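Long-range contact in alginate lyase (Aplysia kurodai, PDB 5GMT), which probably cleaves alginate by a lyase reaction, as a polysaccharide lyase family 14 member with specificity for polymannuronate: residues N103-P113 / S254-F265. Residues are numbered along the deposited sequence; the frame is centred on the assembly and turned at random.
Sequences NFGFGIGGKLP and SYAAPNDCYSYF
Over one face of the Tyr-255 ring sits the end methyl of Ile-108, its CD1 3.6 Å from the ring centroid in a CH-pi contact only 10° off the normal. Gly-109 O lies at the edge of the same ring, near its plane. The Phe-104 ring carries Cys-261 SG above one face, displaced toward the rim at 4.2 Å from the centroid, a sulfur-aromatic contact; Tyr-262 O meets the ring edge at CE1. Farther along, Leu-112 CD2 comes to the edge of the Phe-265 ring, while Pro-113 CD approaches Phe-265 CE2 obliquely at 3.7 Å. Ile-108 CG1 stands between backbone N and carbonyl carbon (chi1 56°), and the extended chain beyond it carries the end methyl over the Tyr-255 ring; the two side chains run at about a right angle to each other. With an alanine here instead of Tyr-255, CG1 and CD1 of Ile-108 are likely to lose the ring they lie on, leaving the methyl end freer to turn. Strands 110-118 and 261-272 belong to different antiparallel sheets of the beta-sandwich (jelly roll) expected of the concanavalin clan, so Leu-112, Pro-113 and Phe-265 pack between the sheets, while the loops leading into both strands pack on each other at one end of the sandwich. There a cis peptide precedes Gly-105, and a type II' turn runs from Phe-106 to Gly-109. Two asparagines with nearly parallel amide planes link the loops. Asn-259 ND2 donates to Asn-103 O at 3.0 Å, nearly straight (174°) but from above the carbonyl plane. Asn-103 ND2 donates to Asp-260 O at 2.9 Å, a little less straight and tilted from that carbonyl's plane. One water joins Gly-105 O to Asn-259 N; another accepts from Ile-108 N and donates to Gly-109 O and Tyr-255 O.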
loop_
_atom_site.group_PDB
_atom_site.type_symbol
_atom_site.label_atom_id
_atom_site.label_comp_id
_atom_site.label_asym_id
_atom_site.label_seq_id
_atom_site.Cartn_x
_atom_site.Cartn_y
_atom_site.Cartn_z
ATOM N N ASN A 103 -0.278 18.575 -6.617
ATOM C CA ASN A 103 0.456 19.569 -5.827
ATOM C C ASN A 103 1.433 18.955 -4.815
ATOM O O ASN A 103 1.571 19.445 -3.695
ATOM C CB ASN A 103 -0.513 20.510 -5.106
ATOM C CG ASN A 103 0.103 21.863 -4.817
ATOM O OD1 ASN A 103 0.954 22.332 -5.568
ATOM N ND2 ASN A 103 -0.304 22.482 -3.721
ATOM N N PHE A 104 2.111 17.887 -5.230
ATOM C CA PHE A 104 3.185 17.283 -4.442
ATOM C C PHE A 104 4.538 17.834 -4.906
ATOM O O PHE A 104 4.846 17.756 -6.094
ATOM C CB PHE A 104 3.172 15.756 -4.586
ATOM C CG PHE A 104 2.076 15.070 -3.803
ATOM C CD1 PHE A 104 0.746 15.267 -4.124
ATOM C CD2 PHE A 104 2.389 14.197 -2.767
ATOM C CE1 PHE A 104 -0.256 14.624 -3.409
ATOM C CE2 PHE A 104 1.386 13.551 -2.044
ATOM C CZ PHE A 104 0.069 13.766 -2.371
ATOM N N GLY A 105 5.353 18.367 -3.993
ATOM C CA GLY A 105 5.033 18.438 -2.578
ATOM C C GLY A 105 5.228 17.135 -1.814
ATOM O O GLY A 105 4.496 16.874 -0.869
ATOM N N PHE A 106 6.202 16.317 -2.209
ATOM C CA PHE A 106 6.353 14.981 -1.603
ATOM C C PHE A 106 6.982 15.026 -0.213
ATOM O O PHE A 106 6.951 14.031 0.519
ATOM C CB PHE A 106 7.187 14.066 -2.510
ATOM C CG PHE A 106 6.495 13.695 -3.797
ATOM C CD1 PHE A 106 5.527 12.703 -3.814
ATOM C CD2 PHE A 106 6.808 14.345 -4.989
ATOM C CE1 PHE A 106 4.892 12.357 -4.993
ATOM C CE2 PHE A 106 6.173 14.004 -6.174
ATOM C CZ PHE A 106 5.213 13.015 -6.180
ATOM N N GLY A 107 7.536 16.178 0.157
ATOM C CA GLY A 107 8.190 16.320 1.452
ATOM C C GLY A 107 9.297 15.283 1.607
ATOM O O GLY A 107 10.153 15.140 0.731
ATOM N N ILE A 108 9.263 14.531 2.705
ATOM C CA ILE A 108 10.218 13.446 2.878
ATOM C C ILE A 108 9.505 12.113 3.058
ATOM O O ILE A 108 10.015 11.215 3.726
ATOM C CB ILE A 108 11.161 13.702 4.073
ATOM C CG1 ILE A 108 10.368 13.923 5.360
ATOM C CG2 ILE A 108 12.042 14.916 3.791
ATOM C CD1 ILE A 108 11.237 13.981 6.610
ATOM N N GLY A 109 8.321 11.993 2.459
ATOM C CA GLY A 109 7.677 10.702 2.361
ATOM C C GLY A 109 6.314 10.511 2.987
ATOM O O GLY A 109 5.884 11.251 3.870
ATOM N N GLY A 110 5.640 9.468 2.527
ATOM C CA GLY A 110 4.344 9.112 3.062
ATOM C C GLY A 110 3.856 7.794 2.484
ATOM O O GLY A 110 4.539 7.168 1.676
ATOM N N LYS A 111 2.650 7.399 2.884
ATOM C CA LYS A 111 2.146 6.051 2.614
ATOM C C LYS A 111 1.254 5.973 1.389
ATOM O O LYS A 111 0.578 6.941 1.054
ATOM C CB LYS A 111 1.372 5.537 3.829
ATOM C CG LYS A 111 2.209 4.712 4.823
ATOM C CD LYS A 111 3.365 5.511 5.374
ATOM C CE LYS A 111 4.089 4.775 6.498
ATOM N NZ LYS A 111 5.293 5.553 6.943
ATOM N N LEU A 112 1.265 4.808 0.739
ATOM C CA LEU A 112 0.330 4.470 -0.342
ATOM C C LEU A 112 -0.193 3.053 -0.130
ATOM O O LEU A 112 0.477 2.231 0.517
ATOM C CB LEU A 112 1.019 4.582 -1.708
ATOM C CG LEU A 112 1.410 5.978 -2.181
ATOM C CD1 LEU A 112 2.342 5.837 -3.391
ATOM C CD2 LEU A 112 0.172 6.822 -2.549
ATOM N N PRO A 113 -1.379 2.744 -0.677
ATOM C CA PRO A 113 -1.982 1.413 -0.500
ATOM C C PRO A 113 -1.127 0.257 -1.013
ATOM O O PRO A 113 -0.472 0.393 -2.046
ATOM C CB PRO A 113 -3.276 1.507 -1.325
ATOM C CG PRO A 113 -3.628 2.949 -1.287
ATOM C CD PRO A 113 -2.298 3.668 -1.367
ATOM N N SER A 254 9.029 17.016 10.873
ATOM C CA SER A 254 9.885 17.064 9.689
ATOM C C SER A 254 9.198 16.482 8.438
ATOM O O SER A 254 9.553 16.830 7.318
ATOM C CB SER A 254 11.188 16.316 9.952
ATOM O OG SER A 254 10.928 14.971 10.308
ATOM N N TYR A 255 8.226 15.599 8.658
ATOM C CA TYR A 255 7.476 14.943 7.589
ATOM C C TYR A 255 6.219 15.713 7.189
ATOM O O TYR A 255 5.449 15.233 6.363
ATOM C CB TYR A 255 7.049 13.528 8.014
ATOM C CG TYR A 255 8.166 12.525 8.174
ATOM C CD1 TYR A 255 8.857 12.412 9.372
ATOM C CD2 TYR A 255 8.509 11.672 7.134
ATOM C CE1 TYR A 255 9.875 11.482 9.521
ATOM C CE2 TYR A 255 9.518 10.739 7.275
ATOM C CZ TYR A 255 10.196 10.654 8.472
ATOM O OH TYR A 255 11.207 9.737 8.614
ATOM N N ALA A 256 5.997 16.886 7.774
ATOM C CA ALA A 256 4.771 17.637 7.490
ATOM C C ALA A 256 4.614 17.914 5.997
ATOM O O ALA A 256 5.590 18.196 5.284
ATOM C CB ALA A 256 4.750 18.945 8.283
ATOM N N ALA A 257 3.381 17.808 5.512
ATOM C CA ALA A 257 3.105 18.093 4.113
ATOM C C ALA A 257 3.451 19.546 3.826
ATOM O O ALA A 257 2.990 20.453 4.530
ATOM C CB ALA A 257 1.652 17.809 3.775
ATOM N N PRO A 258 4.305 19.769 2.819
ATOM C CA PRO A 258 4.697 21.144 2.478
ATOM C C PRO A 258 3.533 21.942 1.892
ATOM O O PRO A 258 3.494 23.158 2.069
ATOM C CB PRO A 258 5.827 20.951 1.456
ATOM C CG PRO A 258 5.697 19.560 0.968
ATOM C CD PRO A 258 5.116 18.766 2.107
ATOM N N ASN A 259 2.594 21.254 1.244
ATOM C CA ASN A 259 1.453 21.895 0.592
ATOM C C ASN A 259 0.099 21.309 1.000
ATOM O O ASN A 259 0.003 20.153 1.407
ATOM C CB ASN A 259 1.560 21.772 -0.923
ATOM C CG ASN A 259 2.897 22.237 -1.480
ATOM O OD1 ASN A 259 3.511 23.172 -0.981
ATOM N ND2 ASN A 259 3.321 21.601 -2.558
ATOM N N ASP A 260 -0.953 22.110 0.865
ATOM C CA ASP A 260 -2.282 21.556 0.709
ATOM C C ASP A 260 -2.251 20.733 -0.575
ATOM O O ASP A 260 -1.958 21.262 -1.649
ATOM C CB ASP A 260 -3.346 22.659 0.630
ATOM C CG ASP A 260 -3.494 23.426 1.937
ATOM O OD1 ASP A 260 -3.606 22.784 2.997
ATOM O OD2 ASP A 260 -3.467 24.678 1.914
ATOM N N CYS A 261 -2.520 19.433 -0.475
ATOM C CA CYS A 261 -2.388 18.583 -1.654
ATOM C C CYS A 261 -3.390 17.436 -1.618
ATOM O O CYS A 261 -4.046 17.187 -0.596
ATOM C CB CYS A 261 -0.956 18.049 -1.769
ATOM S SG CYS A 261 -0.416 17.126 -0.306
ATOM N N TYR A 262 -3.514 16.753 -2.753
ATOM C CA TYR A 262 -4.576 15.778 -2.946
ATOM C C TYR A 262 -4.110 14.573 -3.740
ATOM O O TYR A 262 -3.366 14.691 -4.726
ATOM C CB TYR A 262 -5.768 16.401 -3.689
ATOM C CG TYR A 262 -6.286 17.700 -3.133
ATOM C CD1 TYR A 262 -5.635 18.894 -3.400
ATOM C CD2 TYR A 262 -7.453 17.740 -2.378
ATOM C CE1 TYR A 262 -6.118 20.089 -2.911
ATOM C CE2 TYR A 262 -7.949 18.930 -1.887
ATOM C CZ TYR A 262 -7.267 20.103 -2.152
ATOM O OH TYR A 262 -7.747 21.298 -1.678
ATOM N N SER A 263 -4.592 13.408 -3.344
ATOM C CA SER A 263 -4.412 12.237 -4.165
ATOM C C SER A 263 -5.775 11.741 -4.622
ATOM O O SER A 263 -6.786 11.966 -3.957
ATOM C CB SER A 263 -3.647 11.136 -3.417
ATOM O OG SER A 263 -4.297 10.761 -2.213
ATOM N N TYR A 264 -5.785 11.074 -5.768
ATOM C CA TYR A 264 -7.000 10.530 -6.361
ATOM C C TYR A 264 -6.769 9.077 -6.719
ATOM O O TYR A 264 -5.757 8.756 -7.325
ATOM C CB TYR A 264 -7.382 11.293 -7.636
ATOM C CG TYR A 264 -7.583 12.775 -7.459
ATOM C CD1 TYR A 264 -6.508 13.620 -7.195
ATOM C CD2 TYR A 264 -8.848 13.338 -7.596
ATOM C CE1 TYR A 264 -6.695 14.997 -7.042
ATOM C CE2 TYR A 264 -9.045 14.715 -7.451
ATOM C CZ TYR A 264 -7.966 15.528 -7.176
ATOM O OH TYR A 264 -8.148 16.878 -7.038
ATOM N N PHE A 265 -7.709 8.202 -6.382
ATOM C CA PHE A 265 -7.541 6.787 -6.676
ATOM C C PHE A 265 -8.722 6.287 -7.486
ATOM O O PHE A 265 -9.870 6.603 -7.176
ATOM C CB PHE A 265 -7.420 5.952 -5.392
ATOM C CG PHE A 265 -6.246 6.314 -4.529
ATOM C CD1 PHE A 265 -6.332 7.362 -3.625
ATOM C CD2 PHE A 265 -5.070 5.569 -4.584
ATOM C CE1 PHE A 265 -5.260 7.689 -2.810
ATOM C CE2 PHE A 265 -3.992 5.894 -3.777
ATOM C CZ PHE A 265 -4.089 6.952 -2.884
HETATM O O HOH W 1 2.599 18.569 0.060
HETATM O O HOH W 2 6.992 13.906 4.482
#